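Local coordinates for protein halogenase (Chondromyces crocatus, PDB 3E1T) that binds FAD and, as a flavin-dependent halogenase, probably chlorinates a precursor in the biosynthesis of chondrochloren, at residues A[289-300]-A[344-355]. Numbering follows the deposited sequence.
Sequences CNTSFWKNGMAL and FEEFERRYRREY
Phe293 is sandwiched between two side chains of helix 340-368. The guanidinium of Arg352 lies flat on one face, its plane 5° from that of the ring and CZ 4.2 Å from the ring centroid, a cation-pi stack; Tyr351 leans obliquely over the opposite face, near the rim. A flat, polarisable phenyl suits a slot with a cation on one side and an aromatic on the other. Arginine can stack and still bond outward from its edge: Arg352 NH2 donates to Asn290 O (2.8 Å), while NE and NH2 together grip a single oxygen, OE1, of Glu348, with NE at 3.0 Å. Glutamate offers a second oxygen: Glu348 OE2 takes the amide proton of Phe293 N at 2.8 Å, from above the carboxylate plane. With CG anti to the backbone N (chi1 -170°) and an extended chain beyond, Glu348 reaches across to this amide. Beyond it, Trp294 lays its broad indole face on Phe344 CB, 3.6 Å from the centroid of its five-membered ring, a CH-pi contact, and turns its CD1 edge to Glu348 OE2. At the other end Cys289 SG approaches the Tyr355 ring obliquely, a sulfur-aromatic contact (4.3 Å to its centroid). Replacing Arg352 with a leucine would probably leave Glu348 without its countercharge and Asn290 O without this donor. The contact thus fastens the loop leading into strand 298-300, an outermost strand of the parallel sheet, to a helix whose Tyr351 side chain lies about 7 Å from the bound FAD; in the Arg352-Glu348 salt bridge, its arginine buried and its glutamate partly exposed, the charges probably largely offset each other.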
ATOM      1  N   CYS A 289      -1.091  -7.325  -9.269  1.00 24.88           N
ATOM      2  CA  CYS A 289      -2.097  -6.440  -9.823  1.00 26.26           C
ATOM      3  C   CYS A 289      -3.171  -7.333 -10.429  1.00 27.52           C
ATOM      4  O   CYS A 289      -2.885  -8.430 -10.901  1.00 28.23           O
ATOM      5  CB  CYS A 289      -1.495  -5.511 -10.879  1.00 26.02           C
ATOM      6  SG  CYS A 289      -2.581  -4.171 -11.475  1.00 26.35           S
ATOM      7  N   ASN A 290      -4.415  -6.866 -10.398  1.00 28.39           N
ATOM      8  CA  ASN A 290      -5.513  -7.589 -11.019  1.00 28.15           C
ATOM      9  C   ASN A 290      -5.715  -7.199 -12.477  1.00 27.78           C
ATOM     10  O   ASN A 290      -5.443  -6.061 -12.863  1.00 27.75           O
ATOM     11  CB  ASN A 290      -6.791  -7.395 -10.199  1.00 28.66           C
ATOM     12  CG  ASN A 290      -6.944  -8.449  -9.113  1.00 31.06           C
ATOM     13  OD1 ASN A 290      -7.635  -9.443  -9.309  1.00 33.24           O
ATOM     14  ND2 ASN A 290      -6.270  -8.252  -7.966  1.00 33.63           N
ATOM     15  N   THR A 291      -6.184  -8.146 -13.296  1.00 27.25           N
ATOM     16  CA  THR A 291      -6.461  -7.880 -14.720  1.00 27.42           C
ATOM     17  C   THR A 291      -7.604  -6.896 -14.933  1.00 27.36           C
ATOM     18  O   THR A 291      -7.742  -6.313 -16.017  1.00 27.98           O
ATOM     19  CB  THR A 291      -6.754  -9.174 -15.529  1.00 27.02           C
ATOM     20  OG1 THR A 291      -7.755  -9.941 -14.856  1.00 27.25           O
ATOM     21  CG2 THR A 291      -5.485 -10.024 -15.657  1.00 26.96           C
ATOM     22  N   SER A 292      -8.416  -6.707 -13.896  1.00 27.56           N
ATOM     23  CA  SER A 292      -9.527  -5.758 -13.936  1.00 27.48           C
ATOM     24  C   SER A 292      -9.837  -5.291 -12.527  1.00 26.86           C
ATOM     25  O   SER A 292      -9.701  -6.071 -11.581  1.00 26.30           O
ATOM     26  CB  SER A 292     -10.777  -6.411 -14.542  1.00 27.72           C
ATOM     27  OG  SER A 292     -11.814  -5.443 -14.725  1.00 28.92           O
ATOM     28  N   PHE A 293     -10.234  -4.028 -12.397  1.00 26.81           N
ATOM     29  CA  PHE A 293     -10.619  -3.452 -11.092  1.00 27.51           C
ATOM     30  C   PHE A 293     -12.135  -3.275 -10.927  1.00 28.38           C
ATOM     31  O   PHE A 293     -12.600  -2.909  -9.845  1.00 27.20           O
ATOM     32  CB  PHE A 293      -9.931  -2.100 -10.833  1.00 26.99           C
ATOM     33  CG  PHE A 293      -8.417  -2.165 -10.776  1.00 27.06           C
ATOM     34  CD1 PHE A 293      -7.750  -3.342 -10.437  1.00 23.86           C
ATOM     35  CD2 PHE A 293      -7.662  -1.021 -11.021  1.00 23.94           C
ATOM     36  CE1 PHE A 293      -6.345  -3.385 -10.376  1.00 24.32           C
ATOM     37  CE2 PHE A 293      -6.263  -1.065 -10.970  1.00 24.05           C
ATOM     38  CZ  PHE A 293      -5.613  -2.248 -10.637  1.00 24.25           C
ATOM     39  N   TRP A 294     -12.898  -3.532 -11.991  1.00 30.25           N
ATOM     40  CA  TRP A 294     -14.368  -3.517 -11.905  1.00 32.81           C
ATOM     41  C   TRP A 294     -15.010  -4.422 -12.970  1.00 34.19           C
ATOM     42  O   TRP A 294     -14.372  -4.780 -13.968  1.00 34.04           O
ATOM     43  CB  TRP A 294     -14.897  -2.089 -12.041  1.00 32.92           C
ATOM     44  CG  TRP A 294     -14.820  -1.564 -13.429  1.00 34.76           C
ATOM     45  CD1 TRP A 294     -13.699  -1.144 -14.085  1.00 34.99           C
ATOM     46  CD2 TRP A 294     -15.910  -1.400 -14.348  1.00 36.05           C
ATOM     47  NE1 TRP A 294     -14.024  -0.727 -15.353  1.00 36.77           N
ATOM     48  CE2 TRP A 294     -15.375  -0.871 -15.540  1.00 36.62           C
ATOM     49  CE3 TRP A 294     -17.289  -1.634 -14.272  1.00 36.38           C
ATOM     50  CZ2 TRP A 294     -16.169  -0.583 -16.658  1.00 36.41           C
ATOM     51  CZ3 TRP A 294     -18.080  -1.340 -15.384  1.00 35.60           C
ATOM     52  CH2 TRP A 294     -17.515  -0.828 -16.559  1.00 35.65           C
ATOM     53  N   LYS A 295     -16.265  -4.802 -12.772  1.00 35.54           N
ATOM     54  CA  LYS A 295     -16.956  -5.530 -13.851  1.00 37.73           C
ATOM     55  C   LYS A 295     -18.323  -4.946 -14.219  1.00 38.66           C
ATOM     56  O   LYS A 295     -18.449  -4.247 -15.234  1.00 40.34           O
ATOM     57  CB  LYS A 295     -16.980  -7.051 -13.608  1.00 37.28           C
ATOM     58  CG  LYS A 295     -17.681  -7.498 -12.346  1.00 38.81           C
ATOM     59  CD  LYS A 295     -18.026  -8.994 -12.390  1.00 39.45           C
ATOM     60  CE  LYS A 295     -18.531  -9.436 -13.771  1.00 43.08           C
ATOM     61  NZ  LYS A 295     -19.291 -10.728 -13.748  1.00 44.54           N
ATOM     62  N   ASN A 296     -19.335  -5.226 -13.412  1.00 38.62           N
ATOM     63  CA  ASN A 296     -20.665  -4.643 -13.569  1.00 38.53           C
ATOM     64  C   ASN A 296     -21.278  -4.743 -12.196  1.00 37.34           C
ATOM     65  O   ASN A 296     -21.599  -5.841 -11.736  1.00 36.83           O
ATOM     66  CB  ASN A 296     -21.519  -5.399 -14.603  1.00 39.47           C
ATOM     67  CG  ASN A 296     -21.563  -4.704 -15.971  1.00 42.17           C
ATOM     68  OD1 ASN A 296     -21.115  -3.557 -16.136  1.00 45.69           O
ATOM     69  ND2 ASN A 296     -22.114  -5.399 -16.957  1.00 43.60           N
ATOM     70  N   GLY A 297     -21.361  -3.601 -11.521  1.00 36.57           N
ATOM     71  CA  GLY A 297     -21.837  -3.536 -10.147  1.00 35.62           C
ATOM     72  C   GLY A 297     -20.816  -3.889  -9.076  1.00 35.10           C
ATOM     73  O   GLY A 297     -21.137  -3.857  -7.895  1.00 35.33           O
ATOM     74  N   MET A 298     -19.594  -4.244  -9.468  1.00 34.04           N
ATOM     75  CA  MET A 298     -18.556  -4.583  -8.489  1.00 33.46           C
ATOM     76  C   MET A 298     -17.259  -3.857  -8.805  1.00 32.43           C
ATOM     77  O   MET A 298     -16.969  -3.580  -9.970  1.00 32.46           O
ATOM     78  CB  MET A 298     -18.325  -6.097  -8.422  1.00 33.10           C
ATOM     79  CG  MET A 298     -17.462  -6.580  -7.243  1.00 33.81           C
ATOM     80  SD  MET A 298     -17.425  -8.363  -7.239  1.00 34.77           S
ATOM     81  CE  MET A 298     -16.123  -8.781  -6.055  1.00 32.57           C
ATOM     82  N   ALA A 299     -16.498  -3.535  -7.761  1.00 31.30           N
ATOM     83  CA  ALA A 299     -15.166  -2.933  -7.902  1.00 29.77           C
ATOM     84  C   ALA A 299     -14.212  -3.464  -6.835  1.00 28.82           C
ATOM     85  O   ALA A 299     -14.655  -3.978  -5.804  1.00 28.59           O
ATOM     86  CB  ALA A 299     -15.250  -1.444  -7.822  1.00 29.66           C
ATOM     87  N   LEU A 300     -12.904  -3.338  -7.083  1.00 27.58           N
ATOM     88  CA  LEU A 300     -11.887  -3.719  -6.100  1.00 26.46           C
ATOM     89  C   LEU A 300     -11.113  -2.470  -5.709  1.00 26.28           C
ATOM     90  O   LEU A 300     -10.723  -1.659  -6.564  1.00 25.15           O
ATOM     91  CB  LEU A 300     -10.923  -4.787  -6.651  1.00 26.25           C
ATOM     92  CG  LEU A 300     -11.456  -6.010  -7.407  1.00 26.48           C
ATOM     93  CD1 LEU A 300     -10.340  -6.733  -8.193  1.00 23.55           C
ATOM     94  CD2 LEU A 300     -12.166  -6.978  -6.458  1.00 26.51           C
ATOM     95  N   PHE A 344     -16.464   4.177 -14.001  1.00 41.07           N
ATOM     96  CA  PHE A 344     -15.606   3.104 -13.509  1.00 39.84           C
ATOM     97  C   PHE A 344     -14.376   2.887 -14.403  1.00 39.57           C
ATOM     98  O   PHE A 344     -13.336   2.427 -13.929  1.00 39.28           O
ATOM     99  CB  PHE A 344     -16.402   1.825 -13.273  1.00 39.75           C
ATOM    100  CG  PHE A 344     -17.255   1.868 -12.027  1.00 39.30           C
ATOM    101  CD1 PHE A 344     -16.771   1.367 -10.824  1.00 38.40           C
ATOM    102  CD2 PHE A 344     -18.534   2.426 -12.057  1.00 38.67           C
ATOM    103  CE1 PHE A 344     -17.551   1.401  -9.661  1.00 40.12           C
ATOM    104  CE2 PHE A 344     -19.326   2.474 -10.908  1.00 39.15           C
ATOM    105  CZ  PHE A 344     -18.836   1.952  -9.700  1.00 39.49           C
ATOM    106  N   GLU A 345     -14.484   3.251 -15.677  1.00 38.87           N
ATOM    107  CA  GLU A 345     -13.321   3.290 -16.557  1.00 39.11           C
ATOM    108  C   GLU A 345     -12.345   4.376 -16.111  1.00 37.99           C
ATOM    109  O   GLU A 345     -11.133   4.181 -16.164  1.00 37.65           O
ATOM    110  CB  GLU A 345     -13.729   3.519 -18.010  1.00 39.27           C
ATOM    111  CG  GLU A 345     -14.175   2.262 -18.729  1.00 40.48           C
ATOM    112  CD  GLU A 345     -14.572   2.529 -20.172  1.00 41.92           C
ATOM    113  OE1 GLU A 345     -15.049   3.662 -20.469  1.00 45.28           O
ATOM    114  OE2 GLU A 345     -14.410   1.602 -21.010  1.00 45.35           O
ATOM    115  N   GLU A 346     -12.881   5.506 -15.653  1.00 36.75           N
ATOM    116  CA  GLU A 346     -12.067   6.596 -15.118  1.00 35.75           C
ATOM    117  C   GLU A 346     -11.363   6.202 -13.823  1.00 34.31           C
ATOM    118  O   GLU A 346     -10.192   6.519 -13.617  1.00 33.89           O
ATOM    119  CB  GLU A 346     -12.918   7.847 -14.892  1.00 36.47           C
ATOM    120  CG  GLU A 346     -12.108   9.117 -14.581  1.00 38.89           C
ATOM    121  CD  GLU A 346     -11.260   9.605 -15.760  1.00 42.74           C
ATOM    122  OE1 GLU A 346     -11.199   8.926 -16.817  1.00 45.27           O
ATOM    123  OE2 GLU A 346     -10.636  10.675 -15.625  1.00 44.06           O
ATOM    124  N   PHE A 347     -12.103   5.531 -12.944  1.00 32.18           N
ATOM    125  CA  PHE A 347     -11.562   4.969 -11.735  1.00 30.26           C
ATOM    126  C   PHE A 347     -10.331   4.067 -12.004  1.00 29.88           C
ATOM    127  O   PHE A 347      -9.270   4.299 -11.439  1.00 29.07           O
ATOM    128  CB  PHE A 347     -12.671   4.181 -11.027  1.00 29.65           C
ATOM    129  CG  PHE A 347     -12.175   3.022 -10.205  1.00 27.74           C
ATOM    130  CD1 PHE A 347     -11.243   3.211  -9.193  1.00 26.06           C
ATOM    131  CD2 PHE A 347     -12.657   1.747 -10.435  1.00 26.55           C
ATOM    132  CE1 PHE A 347     -10.806   2.150  -8.422  1.00 25.23           C
ATOM    133  CE2 PHE A 347     -12.224   0.682  -9.681  1.00 24.40           C
ATOM    134  CZ  PHE A 347     -11.288   0.886  -8.656  1.00 25.36           C
ATOM    135  N   GLU A 348     -10.491   3.049 -12.852  1.00 29.50           N
ATOM    136  CA  GLU A 348      -9.398   2.133 -13.186  1.00 29.85           C
ATOM    137  C   GLU A 348      -8.203   2.848 -13.839  1.00 29.75           C
ATOM    138  O   GLU A 348      -7.044   2.582 -13.495  1.00 29.94           O
ATOM    139  CB  GLU A 348      -9.893   0.967 -14.051  1.00 30.07           C
ATOM    140  CG  GLU A 348      -8.836  -0.144 -14.213  1.00 30.83           C
ATOM    141  CD  GLU A 348      -9.389  -1.497 -14.578  1.00 31.78           C
ATOM    142  OE1 GLU A 348      -8.676  -2.245 -15.289  1.00 32.13           O
ATOM    143  OE2 GLU A 348     -10.499  -1.849 -14.115  1.00 33.41           O
ATOM    144  N   ARG A 349      -8.491   3.779 -14.745  1.00 29.52           N
ATOM    145  CA  ARG A 349      -7.455   4.529 -15.438  1.00 30.58           C
ATOM    146  C   ARG A 349      -6.588   5.311 -14.446  1.00 29.58           C
ATOM    147  O   ARG A 349      -5.378   5.180 -14.454  1.00 29.91           O
ATOM    148  CB  ARG A 349      -8.092   5.475 -16.462  1.00 30.21           C
ATOM    149  CG  ARG A 349      -7.095   6.150 -17.382  1.00 33.27           C
ATOM    150  CD  ARG A 349      -7.776   7.239 -18.237  1.00 33.38           C
ATOM    151  NE  ARG A 349      -8.236   8.372 -17.428  1.00 40.73           N
ATOM    152  CZ  ARG A 349      -7.488   9.437 -17.123  1.00 43.02           C
ATOM    153  NH1 ARG A 349      -6.226   9.523 -17.546  1.00 44.52           N
ATOM    154  NH2 ARG A 349      -8.002  10.416 -16.390  1.00 44.21           N
ATOM    155  N   ARG A 350      -7.228   6.096 -13.583  1.00 29.27           N
ATOM    156  CA  ARG A 350      -6.560   6.874 -12.542  1.00 28.91           C
ATOM    157  C   ARG A 350      -5.787   6.009 -11.539  1.00 28.37           C
ATOM    158  O   ARG A 350      -4.670   6.350 -11.144  1.00 27.24           O
ATOM    159  CB  ARG A 350      -7.599   7.688 -11.782  1.00 29.59           C
ATOM    160  CG  ARG A 350      -7.557   9.183 -11.962  1.00 33.08           C
ATOM    161  CD  ARG A 350      -8.257   9.627 -13.206  1.00 36.82           C
ATOM    162  NE  ARG A 350      -8.958  10.885 -12.977  1.00 40.81           N
ATOM    163  CZ  ARG A 350      -8.420  12.097 -13.068  1.00 43.14           C
ATOM    164  NH1 ARG A 350      -7.136  12.264 -13.394  1.00 44.97           N
ATOM    165  NH2 ARG A 350      -9.179  13.152 -12.835  1.00 45.16           N
ATOM    166  N   TYR A 351      -6.407   4.910 -11.113  1.00 26.93           N
ATOM    167  CA  TYR A 351      -5.818   3.989 -10.140  1.00 26.41           C
ATOM    168  C   TYR A 351      -4.551   3.320 -10.710  1.00 26.20           C
ATOM    169  O   TYR A 351      -3.520   3.254 -10.033  1.00 27.02           O
ATOM    170  CB  TYR A 351      -6.870   2.946  -9.737  1.00 25.83           C
ATOM    171  CG  TYR A 351      -6.571   2.053  -8.515  1.00 25.39           C
ATOM    172  CD1 TYR A 351      -5.462   2.256  -7.688  1.00 23.20           C
ATOM    173  CD2 TYR A 351      -7.449   1.028  -8.179  1.00 25.73           C
ATOM    174  CE1 TYR A 351      -5.227   1.433  -6.570  1.00 23.54           C
ATOM    175  CE2 TYR A 351      -7.220   0.190  -7.075  1.00 23.88           C
ATOM    176  CZ  TYR A 351      -6.118   0.407  -6.270  1.00 24.00           C
ATOM    177  OH  TYR A 351      -5.920  -0.412  -5.177  1.00 26.51           O
ATOM    178  N   ARG A 352      -4.646   2.816 -11.935  1.00 25.79           N
ATOM    179  CA  ARG A 352      -3.517   2.187 -12.619  1.00 26.04           C
ATOM    180  C   ARG A 352      -2.380   3.202 -12.840  1.00 26.62           C
ATOM    181  O   ARG A 352      -1.204   2.840 -12.805  1.00 26.79           O
ATOM    182  CB  ARG A 352      -3.954   1.597 -13.966  1.00 25.78           C
ATOM    183  CG  ARG A 352      -4.752   0.311 -13.852  1.00 25.80           C
ATOM    184  CD  ARG A 352      -5.025  -0.386 -15.201  1.00 25.78           C
ATOM    185  NE  ARG A 352      -5.800  -1.599 -14.952  1.00 25.74           N
ATOM    186  CZ  ARG A 352      -5.294  -2.751 -14.512  1.00 26.88           C
ATOM    187  NH1 ARG A 352      -3.983  -2.889 -14.327  1.00 26.14           N
ATOM    188  NH2 ARG A 352      -6.099  -3.783 -14.275  1.00 26.85           N
ATOM    189  N   ARG A 353      -2.741   4.464 -13.061  1.00 26.90           N
ATOM    190  CA  ARG A 353      -1.747   5.522 -13.240  1.00 27.69           C
ATOM    191  C   ARG A 353      -0.932   5.727 -11.972  1.00 27.99           C
ATOM    192  O   ARG A 353       0.297   5.796 -12.043  1.00 27.68           O
ATOM    193  CB  ARG A 353      -2.393   6.834 -13.685  1.00 27.86           C
ATOM    194  CG  ARG A 353      -2.745   6.825 -15.139  1.00 29.94           C
ATOM    195  CD  ARG A 353      -3.733   7.918 -15.527  1.00 34.29           C
ATOM    196  NE  ARG A 353      -3.110   9.231 -15.686  1.00 36.18           N
ATOM    197  CZ  ARG A 353      -2.375   9.609 -16.731  1.00 38.41           C
ATOM    198  NH1 ARG A 353      -2.120   8.770 -17.727  1.00 40.96           N
ATOM    199  NH2 ARG A 353      -1.873  10.832 -16.777  1.00 39.70           N
ATOM    200  N   GLU A 354      -1.607   5.802 -10.822  1.00 27.28           N
ATOM    201  CA  GLU A 354      -0.921   6.020  -9.555  1.00 27.61           C
ATOM    202  C   GLU A 354      -0.133   4.772  -9.106  1.00 27.32           C
ATOM    203  O   GLU A 354       0.996   4.892  -8.616  1.00 26.85           O
ATOM    204  CB  GLU A 354      -1.904   6.482  -8.471  1.00 28.07           C
ATOM    205  CG  GLU A 354      -1.258   6.855  -7.126  1.00 29.25           C
ATOM    206  CD  GLU A 354      -0.474   8.197  -7.134  1.00 32.44           C
ATOM    207  OE1 GLU A 354      -0.414   8.909  -8.168  1.00 32.47           O
ATOM    208  OE2 GLU A 354       0.082   8.534  -6.073  1.00 32.90           O
ATOM    209  N   TYR A 355      -0.738   3.595  -9.272  1.00 26.86           N
ATOM    210  CA  TYR A 355      -0.068   2.315  -9.010  1.00 27.51           C
ATOM    211  C   TYR A 355       1.176   2.152  -9.900  1.00 27.85           C
ATOM    212  O   TYR A 355       2.238   1.741  -9.413  1.00 28.34           O
ATOM    213  CB  TYR A 355      -1.042   1.144  -9.215  1.00 27.46           C
ATOM    214  CG  TYR A 355      -0.400  -0.222  -9.345  1.00 27.15           C
ATOM    215  CD1 TYR A 355      -0.056  -0.973  -8.212  1.00 26.87           C
ATOM    216  CD2 TYR A 355      -0.160  -0.780 -10.605  1.00 27.10           C
ATOM    217  CE1 TYR A 355       0.533  -2.248  -8.344  1.00 26.57           C
ATOM    218  CE2 TYR A 355       0.432  -2.044 -10.742  1.00 27.12           C
ATOM    219  CZ  TYR A 355       0.773  -2.757  -9.614  1.00 26.99           C
ATOM    220  OH  TYR A 355       1.333  -3.993  -9.765  1.00 28.96           O
TER
HETATM  221  O   HOH W   1      -9.021  -3.844 -17.090  1.00 45.57           O